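Local atomic coordinates of heat shock protein, putative (Plasmodium falciparum, PDB entry 1Y6Z), a protein that is the middle domain of a putative Hsp90-family heat shock protein, which as a whole probably acts as an ATP-dependent chaperone that binds unfolded proteins. Residues 37-51 with 123-135. Sequence-based numbering, arbitrary orientation.
Sequences VHFNVEGQISFNSIL and IINKRIVLKSISM
Lys-131 lays its aliphatic chain across one face of the Phe-39 ring. Its CG sits directly over the face, 3.5 Å from the ring centroid of Phe-39, a CH-pi contact. A bend at chi2 (-77°) carries CD and CE back over CG of the ring. NZ then leaves the ring to form a salt bridge with Glu-141 of the second subunit. At the ring's edge, near its plane, lies CG1 of Ile-128.

Phe-47 is sandwiched. Ile-124 CG2 stands over the centre of one face, 4.0 Å from the centroid of the Phe-47 ring. CB of Val-41 covers the opposite face, offset toward the rim. Arg-127 CB meets the edge in plane, 3.9 Å from CZ of Phe-47. Beyond that, the Arg-127 chain bends at chi2 (41°) and presents one guanidinium face to Val-41, whose CG1 lies 3.7 Å from NH1 of Arg-127. NE of Arg-127 forms a salt bridge with Glu-195 of the second subunit.

At the other end, Leu-51 rests CD1 against both Ile-128 CG2, at 3.8 Å, and Ser-132 OG, at 3.6 Å. That hydroxyl is turned back to its own helix and donates to Ile-128 O at 2.8 Å. Met-135 finishes the row, its SD 4.0 Å from Val-37 CG1.

Strands 37-41 and 47-51 form an antiparallel hairpin at one margin of the five-stranded mixed sheet. Helix 123-135 packs across its face, its axis 38° from that of strand 47-51. This is the helix-on-sheet layer of an alpha/beta unit in the Hsp90 middle domain.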
loop_
_atom_site.group_PDB
_atom_site.type_symbol
_atom_site.label_atom_id
_atom_site.label_comp_id
_atom_site.label_asym_id
_atom_site.label_seq_id
_atom_site.Cartn_x
_atom_site.Cartn_y
_atom_site.Cartn_z
ATOM N N VAL B 37 -12.758 9.361 -4.307
ATOM C CA VAL B 37 -11.493 10.091 -4.121
ATOM C C VAL B 37 -11.303 11.022 -5.330
ATOM O O VAL B 37 -11.591 10.624 -6.468
ATOM C CB VAL B 37 -10.278 9.101 -3.934
ATOM C CG1 VAL B 37 -10.212 8.119 -5.028
ATOM C CG2 VAL B 37 -8.962 9.878 -3.752
ATOM N N HIS B 38 -10.834 12.231 -5.042
ATOM C CA HIS B 38 -10.574 13.247 -6.061
ATOM C C HIS B 38 -9.049 13.451 -5.983
ATOM O O HIS B 38 -8.535 13.783 -4.919
ATOM C CB HIS B 38 -11.329 14.504 -5.688
ATOM C CG HIS B 38 -11.087 15.670 -6.613
ATOM N ND1 HIS B 38 -11.561 16.929 -6.340
ATOM C CD2 HIS B 38 -10.460 15.758 -7.809
ATOM C CE1 HIS B 38 -11.212 17.755 -7.315
ATOM N NE2 HIS B 38 -10.563 17.065 -8.224
ATOM N N PHE B 39 -8.356 13.173 -7.085
ATOM C CA PHE B 39 -6.931 13.437 -7.107
ATOM C C PHE B 39 -6.503 14.153 -8.360
ATOM O O PHE B 39 -7.176 14.138 -9.396
ATOM C CB PHE B 39 -6.150 12.138 -6.853
ATOM C CG PHE B 39 -6.314 11.094 -7.889
ATOM C CD1 PHE B 39 -5.283 10.841 -8.812
ATOM C CD2 PHE B 39 -7.474 10.309 -7.948
ATOM C CE1 PHE B 39 -5.391 9.856 -9.761
ATOM C CE2 PHE B 39 -7.599 9.307 -8.924
ATOM C CZ PHE B 39 -6.548 9.065 -9.827
ATOM N N ASN B 40 -5.341 14.778 -8.262
ATOM C CA ASN B 40 -4.793 15.553 -9.371
ATOM C C ASN B 40 -3.342 15.172 -9.467
ATOM O O ASN B 40 -2.669 15.047 -8.428
ATOM C CB ASN B 40 -4.929 17.036 -9.073
ATOM C CG ASN B 40 -6.387 17.478 -8.911
ATOM O OD1 ASN B 40 -7.228 17.277 -9.800
ATOM N ND2 ASN B 40 -6.688 18.088 -7.758
ATOM N N VAL B 41 -2.895 14.901 -10.684
ATOM C CA VAL B 41 -1.487 14.657 -10.920
ATOM C C VAL B 41 -0.903 15.801 -11.751
ATOM O O VAL B 41 -1.488 16.193 -12.749
ATOM C CB VAL B 41 -1.274 13.311 -11.599
ATOM C CG1 VAL B 41 0.202 13.039 -11.730
ATOM C CG2 VAL B 41 -1.926 12.216 -10.764
ATOM N N GLU B 42 0.243 16.334 -11.313
ATOM C CA GLU B 42 0.858 17.529 -11.934
ATOM C C GLU B 42 2.261 17.195 -12.485
ATOM O O GLU B 42 3.089 16.694 -11.753
ATOM C CB GLU B 42 0.945 18.660 -10.906
ATOM C CG GLU B 42 -0.267 18.748 -9.938
ATOM C CD GLU B 42 -0.201 17.800 -8.714
ATOM O OE1 GLU B 42 -1.025 17.975 -7.788
ATOM O OE2 GLU B 42 0.657 16.877 -8.670
ATOM N N GLY B 43 2.496 17.415 -13.779
ATOM C CA GLY B 43 3.808 17.143 -14.401
ATOM C C GLY B 43 3.687 16.946 -15.894
ATOM O O GLY B 43 3.080 17.774 -16.582
ATOM N N GLN B 44 4.231 15.843 -16.406
ATOM C CA GLN B 44 4.180 15.586 -17.830
ATOM C C GLN B 44 2.889 15.132 -18.510
ATOM O O GLN B 44 2.637 15.633 -19.615
ATOM C CB GLN B 44 5.349 14.711 -18.323
ATOM C CG GLN B 44 5.580 13.436 -17.542
ATOM C CD GLN B 44 5.925 12.224 -18.414
ATOM O OE1 GLN B 44 5.863 11.078 -17.942
ATOM N NE2 GLN B 44 6.295 12.465 -19.670
ATOM N N ILE B 45 2.041 14.220 -17.998
ATOM C CA ILE B 45 1.729 13.712 -16.624
ATOM C C ILE B 45 0.419 14.300 -16.047
ATOM O O ILE B 45 -0.243 13.657 -15.222
ATOM C CB ILE B 45 2.893 13.351 -15.610
ATOM C CG1 ILE B 45 2.927 11.825 -15.432
ATOM C CG2 ILE B 45 2.665 13.953 -14.227
ATOM C CD1 ILE B 45 4.270 11.239 -15.162
ATOM N N SER B 46 0.010 15.457 -16.549
ATOM C CA SER B 46 -1.064 16.187 -15.928
ATOM C C SER B 46 -2.479 15.647 -16.198
ATOM O O SER B 46 -2.941 15.563 -17.353
ATOM C CB SER B 46 -0.968 17.657 -16.274
ATOM O OG SER B 46 -0.882 18.392 -15.072
ATOM N N PHE B 47 -3.168 15.291 -15.108
ATOM C CA PHE B 47 -4.589 14.908 -15.195
ATOM C C PHE B 47 -5.267 15.073 -13.821
ATOM O O PHE B 47 -4.585 15.140 -12.775
ATOM C CB PHE B 47 -4.771 13.500 -15.805
ATOM C CG PHE B 47 -4.365 12.359 -14.892
ATOM C CD1 PHE B 47 -5.262 11.853 -13.939
ATOM C CD2 PHE B 47 -3.099 11.802 -14.968
ATOM C CE1 PHE B 47 -4.887 10.813 -13.088
ATOM C CE2 PHE B 47 -2.703 10.754 -14.100
ATOM C CZ PHE B 47 -3.612 10.248 -13.182
ATOM N N ASN B 48 -6.589 15.192 -13.866
ATOM C CA ASN B 48 -7.456 15.219 -12.688
ATOM C C ASN B 48 -8.324 13.973 -12.704
ATOM O O ASN B 48 -8.656 13.480 -13.761
ATOM C CB ASN B 48 -8.393 16.409 -12.772
ATOM C CG ASN B 48 -7.679 17.697 -13.036
ATOM O OD1 ASN B 48 -7.050 18.273 -12.137
ATOM N ND2 ASN B 48 -7.809 18.204 -14.270
ATOM N N SER B 49 -8.703 13.444 -11.539
ATOM C CA SER B 49 -9.606 12.313 -11.572
ATOM C C SER B 49 -10.502 12.366 -10.360
ATOM O O SER B 49 -10.104 12.853 -9.319
ATOM C CB SER B 49 -8.887 10.966 -11.653
ATOM O OG SER B 49 -9.773 9.860 -11.915
ATOM N N ILE B 50 -11.747 11.964 -10.546
ATOM C CA ILE B 50 -12.600 11.702 -9.368
ATOM C C ILE B 50 -13.123 10.309 -9.640
ATOM O O ILE B 50 -13.652 10.075 -10.735
ATOM C CB ILE B 50 -13.808 12.678 -9.205
ATOM C CG1 ILE B 50 -13.382 14.146 -9.293
ATOM C CG2 ILE B 50 -14.538 12.341 -7.852
ATOM C CD1 ILE B 50 -14.536 15.156 -9.208
ATOM N N LEU B 51 -12.992 9.393 -8.670
ATOM C CA LEU B 51 -13.349 8.026 -8.871
ATOM C C LEU B 51 -14.356 7.717 -7.756
ATOM O O LEU B 51 -14.157 8.150 -6.668
ATOM C CB LEU B 51 -12.110 7.160 -8.647
ATOM C CG LEU B 51 -10.965 7.261 -9.702
ATOM C CD1 LEU B 51 -9.869 6.198 -9.213
ATOM C CD2 LEU B 51 -11.502 6.891 -11.044
ATOM N N ILE B 123 0.211 4.914 -17.821
ATOM C CA ILE B 123 0.536 5.637 -16.602
ATOM C C ILE B 123 -0.743 6.068 -15.873
ATOM O O ILE B 123 -0.880 5.896 -14.657
ATOM C CB ILE B 123 1.363 6.867 -16.959
ATOM C CG1 ILE B 123 2.829 6.430 -17.152
ATOM C CG2 ILE B 123 1.185 7.974 -15.915
ATOM C CD1 ILE B 123 3.599 7.325 -18.052
ATOM N N ILE B 124 -1.670 6.641 -16.627
ATOM C CA ILE B 124 -2.941 7.056 -16.029
ATOM C C ILE B 124 -3.666 5.826 -15.437
ATOM O O ILE B 124 -4.128 5.881 -14.285
ATOM C CB ILE B 124 -3.832 7.879 -17.005
ATOM C CG1 ILE B 124 -3.114 9.191 -17.379
ATOM C CG2 ILE B 124 -5.186 8.209 -16.352
ATOM C CD1 ILE B 124 -3.773 9.975 -18.499
ATOM N N ASN B 125 -3.756 4.742 -16.214
ATOM C CA ASN B 125 -4.358 3.494 -15.774
ATOM C C ASN B 125 -3.770 2.982 -14.464
ATOM O O ASN B 125 -4.500 2.603 -13.544
ATOM C CB ASN B 125 -4.222 2.414 -16.849
ATOM C CG ASN B 125 -5.065 2.714 -18.087
ATOM O OD1 ASN B 125 -4.858 2.120 -19.145
ATOM N ND2 ASN B 125 -5.993 3.679 -17.967
ATOM N N LYS B 126 -2.439 2.943 -14.396
ATOM C CA LYS B 126 -1.766 2.477 -13.190
ATOM C C LYS B 126 -2.103 3.293 -11.943
ATOM O O LYS B 126 -2.288 2.726 -10.906
ATOM C CB LYS B 126 -0.234 2.457 -13.414
ATOM C CG LYS B 126 0.439 1.451 -12.475
ATOM C CD LYS B 126 1.940 1.725 -12.332
ATOM C CE LYS B 126 2.388 1.288 -10.940
ATOM N NZ LYS B 126 3.870 1.090 -10.899
ATOM N N ARG B 127 -2.171 4.618 -12.073
ATOM C CA ARG B 127 -2.440 5.560 -10.973
ATOM C C ARG B 127 -3.893 5.349 -10.523
ATOM O O ARG B 127 -4.217 5.405 -9.339
ATOM C CB ARG B 127 -2.361 6.974 -11.517
ATOM C CG ARG B 127 -1.189 7.951 -11.154
ATOM C CD ARG B 127 0.175 7.396 -11.116
ATOM N NE ARG B 127 1.243 8.406 -11.378
ATOM C CZ ARG B 127 1.525 9.485 -10.635
ATOM N NH1 ARG B 127 2.558 10.277 -10.972
ATOM N NH2 ARG B 127 0.809 9.797 -9.554
ATOM N N ILE B 128 -4.764 5.151 -11.497
ATOM C CA ILE B 128 -6.163 4.846 -11.161
ATOM C C ILE B 128 -6.291 3.576 -10.323
ATOM O O ILE B 128 -7.036 3.544 -9.363
ATOM C CB ILE B 128 -7.020 4.780 -12.416
ATOM C CG1 ILE B 128 -7.274 6.203 -12.900
ATOM C CG2 ILE B 128 -8.400 4.142 -12.114
ATOM C CD1 ILE B 128 -8.122 6.278 -14.137
ATOM N N VAL B 129 -5.609 2.500 -10.705
ATOM C CA VAL B 129 -5.740 1.233 -9.983
ATOM C C VAL B 129 -5.221 1.387 -8.564
ATOM O O VAL B 129 -5.836 0.934 -7.589
ATOM C CB VAL B 129 -5.007 0.102 -10.737
ATOM C CG1 VAL B 129 -5.029 -1.220 -9.949
ATOM C CG2 VAL B 129 -5.599 -0.030 -12.109
ATOM N N LEU B 130 -4.063 2.014 -8.425
ATOM C CA LEU B 130 -3.561 2.288 -7.112
ATOM C C LEU B 130 -4.480 3.180 -6.219
ATOM O O LEU B 130 -4.634 2.863 -5.033
ATOM C CB LEU B 130 -2.093 2.723 -7.168
ATOM C CG LEU B 130 -1.257 1.595 -7.869
ATOM C CD1 LEU B 130 0.269 1.908 -7.969
ATOM C CD2 LEU B 130 -1.481 0.106 -7.348
ATOM N N LYS B 131 -5.093 4.240 -6.770
ATOM C CA LYS B 131 -6.002 5.089 -5.988
ATOM C C LYS B 131 -7.242 4.261 -5.621
ATOM O O LYS B 131 -7.801 4.444 -4.540
ATOM C CB LYS B 131 -6.429 6.360 -6.761
ATOM C CG LYS B 131 -5.332 7.413 -6.816
ATOM C CD LYS B 131 -5.224 8.147 -5.529
ATOM C CE LYS B 131 -4.120 9.203 -5.644
ATOM N NZ LYS B 131 -3.792 9.758 -4.321
ATOM N N SER B 132 -7.657 3.374 -6.529
ATOM C CA SER B 132 -8.875 2.549 -6.306
ATOM C C SER B 132 -8.618 1.551 -5.164
ATOM O O SER B 132 -9.434 1.396 -4.309
ATOM C CB SER B 132 -9.227 1.760 -7.584
ATOM O OG SER B 132 -9.588 2.657 -8.607
ATOM N N ILE B 133 -7.456 0.883 -5.167
ATOM C CA ILE B 133 -7.109 -0.004 -4.049
ATOM C C ILE B 133 -7.008 0.714 -2.681
ATOM O O ILE B 133 -7.558 0.234 -1.695
ATOM C CB ILE B 133 -5.844 -0.867 -4.387
ATOM C CG1 ILE B 133 -6.148 -1.734 -5.619
ATOM C CG2 ILE B 133 -5.391 -1.682 -3.135
ATOM C CD1 ILE B 133 -4.942 -2.518 -6.284
ATOM N N SER B 134 -6.374 1.892 -2.642
ATOM C CA SER B 134 -6.211 2.652 -1.432
ATOM C C SER B 134 -7.575 3.141 -0.903
ATOM O O SER B 134 -7.824 3.089 0.320
ATOM C CB SER B 134 -5.146 3.776 -1.641
ATOM O OG SER B 134 -5.148 4.695 -0.551
ATOM N N MET B 135 -8.473 3.550 -1.828
ATOM C CA MET B 135 -9.856 3.909 -1.510
ATOM C C MET B 135 -10.563 2.724 -0.800
ATOM O O MET B 135 -11.207 2.939 0.220
ATOM C CB MET B 135 -10.655 4.348 -2.776
ATOM C CG MET B 135 -12.200 4.607 -2.545
ATOM S SD MET B 135 -13.041 5.546 -3.882
ATOM C CE MET B 135 -12.371 4.629 -5.239
#